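PDB 1TQ5: protein yhhW, which cleaves quercetin with molecular oxygen in vitro as a metal-dependent dioxygenase of the pirin family, although its physiological role is unknown. Local coordinates for residues Glu74-Met79 and Arg100-Asn105; Glu83-Gly88 and Pro128-Arg133. All blocks are in the same frame, centred on the assembly; numbering follows the deposited sequence.

Contact 1 (Glu74-Met79 and Arg100-Asn105); sequences EHQDSM and RHSEYN. With CD (cadmium ion), chain B.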
loop_
_atom_site.group_PDB
_atom_site.type_symbol
_atom_site.label_atom_id
_atom_site.label_comp_id
_atom_site.label_asym_id
_atom_site.label_seq_id
_atom_site.Cartn_x
_atom_site.Cartn_y
_atom_site.Cartn_z
ATOM N N GLU A 74 -5.081 -11.420 -11.444
ATOM C CA GLU A 74 -4.689 -12.822 -11.404
ATOM C C GLU A 74 -3.191 -12.922 -11.107
ATOM O O GLU A 74 -2.364 -12.362 -11.830
ATOM C CB GLU A 74 -4.989 -13.489 -12.744
ATOM C CG GLU A 74 -4.500 -14.928 -12.845
ATOM C CD GLU A 74 -5.583 -15.943 -12.540
ATOM O OE1 GLU A 74 -6.618 -15.933 -13.241
ATOM O OE2 GLU A 74 -5.395 -16.753 -11.606
ATOM N N HIS A 75 -2.850 -13.640 -10.044
ATOM C CA HIS A 75 -1.459 -13.810 -9.657
ATOM C C HIS A 75 -0.907 -15.190 -10.016
ATOM O O HIS A 75 -1.605 -16.199 -9.911
ATOM C CB HIS A 75 -1.314 -13.567 -8.150
ATOM C CG HIS A 75 -0.002 -14.007 -7.583
ATOM N ND1 HIS A 75 0.272 -15.322 -7.275
ATOM C CD2 HIS A 75 1.112 -13.305 -7.263
ATOM C CE1 HIS A 75 1.497 -15.412 -6.787
ATOM N NE2 HIS A 75 2.028 -14.203 -6.771
ATOM N N GLN A 76 0.354 -15.211 -10.444
ATOM C CA GLN A 76 1.058 -16.439 -10.800
ATOM C C GLN A 76 2.514 -16.265 -10.370
ATOM O O GLN A 76 3.122 -15.225 -10.634
ATOM C CB GLN A 76 0.979 -16.681 -12.309
ATOM C CG GLN A 76 -0.416 -17.048 -12.801
ATOM C CD GLN A 76 -0.525 -17.056 -14.313
ATOM O OE1 GLN A 76 0.196 -17.782 -14.999
ATOM N NE2 GLN A 76 -1.433 -16.247 -14.841
ATOM N N ASP A 77 3.082 -17.267 -9.707
ATOM C CA ASP A 77 4.464 -17.141 -9.261
ATOM C C ASP A 77 5.321 -18.376 -9.494
ATOM O O ASP A 77 4.801 -19.474 -9.692
ATOM C CB ASP A 77 4.505 -16.761 -7.778
ATOM C CG ASP A 77 3.949 -17.850 -6.876
ATOM O OD1 ASP A 77 3.640 -17.546 -5.704
ATOM O OD2 ASP A 77 3.829 -19.006 -7.331
ATOM N N SER A 78 6.637 -18.170 -9.480
ATOM C CA SER A 78 7.610 -19.239 -9.663
ATOM C C SER A 78 7.385 -20.229 -8.531
ATOM O O SER A 78 8.182 -20.338 -7.601
ATOM C CB SER A 78 9.030 -18.671 -9.598
ATOM O OG SER A 78 9.999 -19.688 -9.779
HETATM N N MSE A 79 6.269 -20.937 -8.628
HETATM C CA MSE A 79 5.839 -21.920 -7.648
HETATM C C MSE A 79 4.573 -22.478 -8.288
HETATM O O MSE A 79 4.492 -22.600 -9.510
HETATM C CB MSE A 79 5.488 -21.228 -6.328
HETATM C CG MSE A 79 6.144 -21.801 -5.086
HETATM SE SE MSE A 79 7.852 -21.250 -4.826
HETATM C CE MSE A 79 8.714 -22.853 -4.673
ATOM N N ARG A 100 9.943 -15.333 -8.965
ATOM C CA ARG A 100 9.452 -14.705 -10.182
ATOM C C ARG A 100 7.930 -14.737 -10.154
ATOM O O ARG A 100 7.333 -15.700 -9.671
ATOM C CB ARG A 100 9.958 -15.454 -11.417
ATOM C CG ARG A 100 11.385 -15.111 -11.814
ATOM C CD ARG A 100 11.904 -16.038 -12.905
ATOM N NE ARG A 100 12.102 -17.400 -12.414
ATOM C CZ ARG A 100 12.950 -17.733 -11.444
ATOM N NH1 ARG A 100 13.690 -16.802 -10.853
ATOM N NH2 ARG A 100 13.055 -18.997 -11.059
ATOM N N HIS A 101 7.294 -13.685 -10.651
ATOM C CA HIS A 101 5.842 -13.675 -10.666
ATOM C C HIS A 101 5.300 -12.777 -11.755
ATOM O O HIS A 101 6.036 -12.011 -12.374
ATOM C CB HIS A 101 5.278 -13.226 -9.310
ATOM C CG HIS A 101 5.346 -11.747 -9.080
ATOM N ND1 HIS A 101 4.348 -11.051 -8.433
ATOM C CD2 HIS A 101 6.291 -10.833 -9.406
ATOM C CE1 HIS A 101 4.674 -9.772 -8.372
ATOM N NE2 HIS A 101 5.847 -9.612 -8.955
ATOM N N SER A 102 4.002 -12.898 -11.997
ATOM C CA SER A 102 3.326 -12.082 -12.987
ATOM C C SER A 102 1.948 -11.768 -12.428
ATOM O O SER A 102 1.430 -12.504 -11.585
ATOM C CB SER A 102 3.185 -12.840 -14.310
ATOM O OG SER A 102 2.249 -13.891 -14.187
ATOM N N GLU A 103 1.373 -10.666 -12.890
ATOM C CA GLU A 103 0.047 -10.223 -12.469
ATOM C C GLU A 103 -0.651 -9.641 -13.682
ATOM O O GLU A 103 -0.108 -8.761 -14.343
ATOM C CB GLU A 103 0.141 -9.129 -11.400
ATOM C CG GLU A 103 -0.014 -9.609 -9.973
ATOM C CD GLU A 103 1.314 -9.787 -9.278
ATOM O OE1 GLU A 103 2.163 -8.877 -9.401
ATOM O OE2 GLU A 103 1.502 -10.823 -8.602
ATOM N N TYR A 104 -1.853 -10.117 -13.972
ATOM C CA TYR A 104 -2.575 -9.596 -15.116
ATOM C C TYR A 104 -4.057 -9.427 -14.824
ATOM O O TYR A 104 -4.571 -9.914 -13.817
ATOM C CB TYR A 104 -2.365 -10.509 -16.334
ATOM C CG TYR A 104 -3.106 -11.820 -16.265
ATOM C CD1 TYR A 104 -4.434 -11.912 -16.674
ATOM C CD2 TYR A 104 -2.489 -12.966 -15.767
ATOM C CE1 TYR A 104 -5.132 -13.111 -16.587
ATOM C CE2 TYR A 104 -3.178 -14.170 -15.674
ATOM C CZ TYR A 104 -4.501 -14.235 -16.084
ATOM O OH TYR A 104 -5.201 -15.417 -15.973
ATOM N N ASN A 105 -4.727 -8.703 -15.706
ATOM C CA ASN A 105 -6.151 -8.456 -15.592
ATOM C C ASN A 105 -6.840 -9.553 -16.393
ATOM O O ASN A 105 -6.767 -9.567 -17.618
ATOM C CB ASN A 105 -6.481 -7.091 -16.184
ATOM C CG ASN A 105 -7.949 -6.752 -16.084
ATOM O OD1 ASN A 105 -8.763 -7.568 -15.654
ATOM N ND2 ASN A 105 -8.296 -5.542 -16.486
HETATM CD CD CD B . 6.816 -7.307 -9.580
HETATM O O HOH W 1 -6.879 -17.402 -15.669
HETATM O O HOH W 2 8.090 -5.071 -10.290
HETATM O O HOH W 3 5.397 -5.732 -8.206
#
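E74 and Y104 begin an antiparallel pairing in which the axes of segments 74-77 and 100-104 come within 4.6 Å. Backbone bonds join them at E74 with Y104 and at Q76 with S102, in both directions; the tightest of these four runs from S102 N to Q76 O at 2.8 Å. Beyond D77 the same pattern adds S78 N to R100 O at 2.6 Å, so the pairing outlasts the strand 74-77 by one residue. The non-hydrogen-bonded pairs, H75 with E103 and D77 with H101, turn their side chains to the opposite face from E74, Q76, S102 and Y104.

On the E74 and Y104 face the contact is part aromatic, part solvent-bridged. E74 lays CB over one face of the Y104 ring, a CH-pi contact with CB 3.7 Å from the ring centroid, and its chain runs on alongside the ring. A water completes the pair, 2.8 Å from E74 OE1 and 2.6 Å from Y104 OH. Farther along, S102 OG packs beside Q76 CB.

The other face carries the metal chemistry. H101 CB lies 3.9 Å from D77 CB; its chi1 of 77° sets CG between the backbone N and carbonyl carbon, and NE2 lies at the far end of the ring. H101 NE2 binds cadmium at 2.6 Å, with the metal in the ring plane; H59 and two waters also bind the ion. The full site assigned to the protein adds H57 and, by similarity, E103, the three-histidine, one-glutamate set characteristic of cupins.

Contact 2 (Glu83-Gly88 and Pro128-Arg133); sequences EQVPAG and PRYEQR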
loop_
_atom_site.group_PDB
_atom_site.type_symbol
_atom_site.label_atom_id
_atom_site.label_comp_id
_atom_site.label_asym_id
_atom_site.label_seq_id
_atom_site.Cartn_x
_atom_site.Cartn_y
_atom_site.Cartn_z
ATOM N N GLU A 83 -3.826 -17.464 -8.191
ATOM C CA GLU A 83 -4.891 -16.870 -7.383
ATOM C C GLU A 83 -5.547 -15.636 -8.019
ATOM O O GLU A 83 -4.886 -14.843 -8.689
ATOM C CB GLU A 83 -4.322 -16.482 -6.010
ATOM C CG GLU A 83 -5.312 -15.782 -5.092
ATOM C CD GLU A 83 -6.108 -16.755 -4.242
ATOM O OE1 GLU A 83 -7.297 -16.482 -3.978
ATOM O OE2 GLU A 83 -5.538 -17.788 -3.831
ATOM N N GLN A 84 -6.852 -15.484 -7.812
ATOM C CA GLN A 84 -7.576 -14.324 -8.325
ATOM C C GLN A 84 -8.025 -13.465 -7.146
ATOM O O GLN A 84 -8.723 -13.935 -6.247
ATOM C CB GLN A 84 -8.781 -14.750 -9.167
ATOM C CG GLN A 84 -8.386 -15.370 -10.500
ATOM C CD GLN A 84 -9.457 -15.223 -11.562
ATOM O OE1 GLN A 84 -9.258 -15.615 -12.711
ATOM N NE2 GLN A 84 -10.600 -14.653 -11.184
ATOM N N VAL A 85 -7.607 -12.203 -7.158
ATOM C CA VAL A 85 -7.917 -11.266 -6.084
ATOM C C VAL A 85 -8.881 -10.186 -6.558
ATOM O O VAL A 85 -8.511 -9.314 -7.344
ATOM C CB VAL A 85 -6.612 -10.608 -5.563
ATOM C CG1 VAL A 85 -6.897 -9.727 -4.354
ATOM C CG2 VAL A 85 -5.604 -11.692 -5.202
ATOM N N PRO A 86 -10.138 -10.228 -6.079
ATOM C CA PRO A 86 -11.135 -9.234 -6.483
ATOM C C PRO A 86 -10.971 -7.921 -5.732
ATOM O O PRO A 86 -10.199 -7.833 -4.783
ATOM C CB PRO A 86 -12.447 -9.924 -6.152
ATOM C CG PRO A 86 -12.102 -10.630 -4.873
ATOM C CD PRO A 86 -10.742 -11.236 -5.184
ATOM N N ALA A 87 -11.701 -6.901 -6.167
ATOM C CA ALA A 87 -11.636 -5.596 -5.536
ATOM C C ALA A 87 -11.979 -5.723 -4.059
ATOM O O ALA A 87 -12.881 -6.476 -3.686
ATOM C CB ALA A 87 -12.596 -4.639 -6.219
ATOM N N GLY A 88 -11.248 -4.992 -3.226
ATOM C CA GLY A 88 -11.487 -5.034 -1.796
ATOM C C GLY A 88 -10.558 -5.989 -1.069
ATOM O O GLY A 88 -10.435 -5.930 0.154
ATOM N N PRO A 128 10.689 -17.736 0.492
ATOM C CA PRO A 128 9.568 -17.261 -0.326
ATOM C C PRO A 128 8.215 -17.756 0.173
ATOM O O PRO A 128 8.052 -18.937 0.472
ATOM C CB PRO A 128 9.903 -17.808 -1.708
ATOM C CG PRO A 128 11.403 -17.778 -1.719
ATOM C CD PRO A 128 11.737 -18.334 -0.356
ATOM N N ARG A 129 7.245 -16.852 0.252
ATOM C CA ARG A 129 5.909 -17.213 0.713
ATOM C C ARG A 129 4.847 -16.350 0.049
ATOM O O ARG A 129 5.104 -15.206 -0.330
ATOM C CB ARG A 129 5.814 -17.056 2.227
ATOM C CG ARG A 129 6.085 -15.645 2.699
ATOM C CD ARG A 129 4.874 -15.035 3.378
ATOM N NE ARG A 129 5.083 -13.610 3.615
ATOM C CZ ARG A 129 4.286 -12.841 4.347
ATOM N NH1 ARG A 129 3.209 -13.354 4.931
ATOM N NH2 ARG A 129 4.574 -11.555 4.495
ATOM N N TYR A 130 3.651 -16.910 -0.093
ATOM C CA TYR A 130 2.546 -16.191 -0.700
ATOM C C TYR A 130 1.269 -16.397 0.089
ATOM O O TYR A 130 0.824 -17.530 0.288
ATOM C CB TYR A 130 2.305 -16.647 -2.136
ATOM C CG TYR A 130 1.089 -15.986 -2.743
ATOM C CD1 TYR A 130 1.105 -14.631 -3.071
ATOM C CD2 TYR A 130 -0.101 -16.696 -2.920
ATOM C CE1 TYR A 130 -0.030 -13.994 -3.555
ATOM C CE2 TYR A 130 -1.245 -16.069 -3.403
ATOM C CZ TYR A 130 -1.201 -14.714 -3.717
ATOM O OH TYR A 130 -2.328 -14.074 -4.175
ATOM N N GLU A 131 0.674 -15.297 0.529
ATOM C CA GLU A 131 -0.561 -15.367 1.285
ATOM C C GLU A 131 -1.604 -14.399 0.752
ATOM O O GLU A 131 -1.284 -13.349 0.186
ATOM C CB GLU A 131 -0.296 -15.088 2.766
ATOM C CG GLU A 131 0.521 -16.166 3.446
ATOM C CD GLU A 131 0.566 -15.992 4.948
ATOM O OE1 GLU A 131 -0.500 -16.101 5.590
ATOM O OE2 GLU A 131 1.666 -15.740 5.481
ATOM N N GLN A 132 -2.861 -14.773 0.929
ATOM C CA GLN A 132 -3.971 -13.956 0.476
ATOM C C GLN A 132 -5.040 -14.102 1.538
ATOM O O GLN A 132 -5.185 -15.176 2.121
ATOM C CB GLN A 132 -4.477 -14.476 -0.872
ATOM C CG GLN A 132 -5.371 -13.524 -1.650
ATOM C CD GLN A 132 -6.796 -13.467 -1.128
ATOM O OE1 GLN A 132 -7.454 -14.498 -0.965
ATOM N NE2 GLN A 132 -7.287 -12.256 -0.878
ATOM N N ARG A 133 -5.777 -13.029 1.802
ATOM C CA ARG A 133 -6.829 -13.089 2.808
ATOM C C ARG A 133 -8.034 -12.230 2.471
ATOM O O ARG A 133 -7.908 -11.146 1.892
ATOM C CB ARG A 133 -6.286 -12.668 4.180
ATOM C CG ARG A 133 -7.341 -12.659 5.293
ATOM C CD ARG A 133 -6.707 -12.889 6.650
ATOM N NE ARG A 133 -7.691 -13.164 7.696
ATOM C CZ ARG A 133 -7.383 -13.656 8.895
ATOM N NH1 ARG A 133 -6.121 -13.931 9.196
ATOM N NH2 ARG A 133 -8.329 -13.864 9.801
#
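Q132, which packs on V85 and E83, has its NE2 held by a hydrogen bond to the backbone O of F90 and a weak one to E89 OE1. This fixes the amide where two sheets of the cupin beta-barrel face each other: strand 83-86 is an edge of the four-stranded sheet, and strand 129-133 an edge of the seven-stranded one. The axes of segments 83-86 and 129-133 come no nearer than 9.2 Å, at an angle of 38°, too far for backbone pairing, so side chains alone span the gap.

V85 and Q132 meet tip to tip, V85 CG2 lying 4.0 Å from Q132 CG. With CG anti to its backbone N (chi1 -164°), Q132 presents this methylene to the valine, and the bend at chi2 then carries CD aside. E83 crosses Q132 at about a right angle, its CG 4.1 Å from Q132 CG.

Y130 is the other residue of its strand that touches strand 83-86. Its hydroxyl reaches the aliphatic part of E83, with Y130 OH 3.6 Å from E83 CG. The Y130 and V85 side chains pass in opposite directions, with Y130 OH 4.2 Å from V85 CG2. The same OH is hydrogen-bonded to Q91 OE1 on the neighbouring strand 90-94, which pins the end of the ring, while the ring itself stacks on H75. R129 and E131, which do not touch strand 83-86, form a salt bridge, NH1 to OE2.

A cadmium ion lies about 4 Å from the nearest atom of the Q132 side chain. Where E83 and Q132 come closest the approach is oxygen to oxygen, E83 OE1 standing 3.6 Å from Q132 OE1.

The contacts join the barrel strands differently. Contact 1 links neighbouring strands within the four-stranded sheet, edge to edge through the backbone, whereas contact 2 crosses from that sheet to the seven-stranded one through side chains alone and buries much less surface. Both are partly buried, their centres about 18 Å (contact 1) and 14 Å (contact 2) from the centre of the chain. Strands 72-77 and 82-86 are consecutive neighbours, and H75 N lies 2.7 Å from E83 O, a probable hydrogen bond. H75, on the same face as H101 and E103, reaches Y130 of contact 2. Contact 1 holds H101, which binds cadmium, and E103, assigned by similarity; contact 2 combines aliphatic packing with polar ends held by strand 90-94 and its approach.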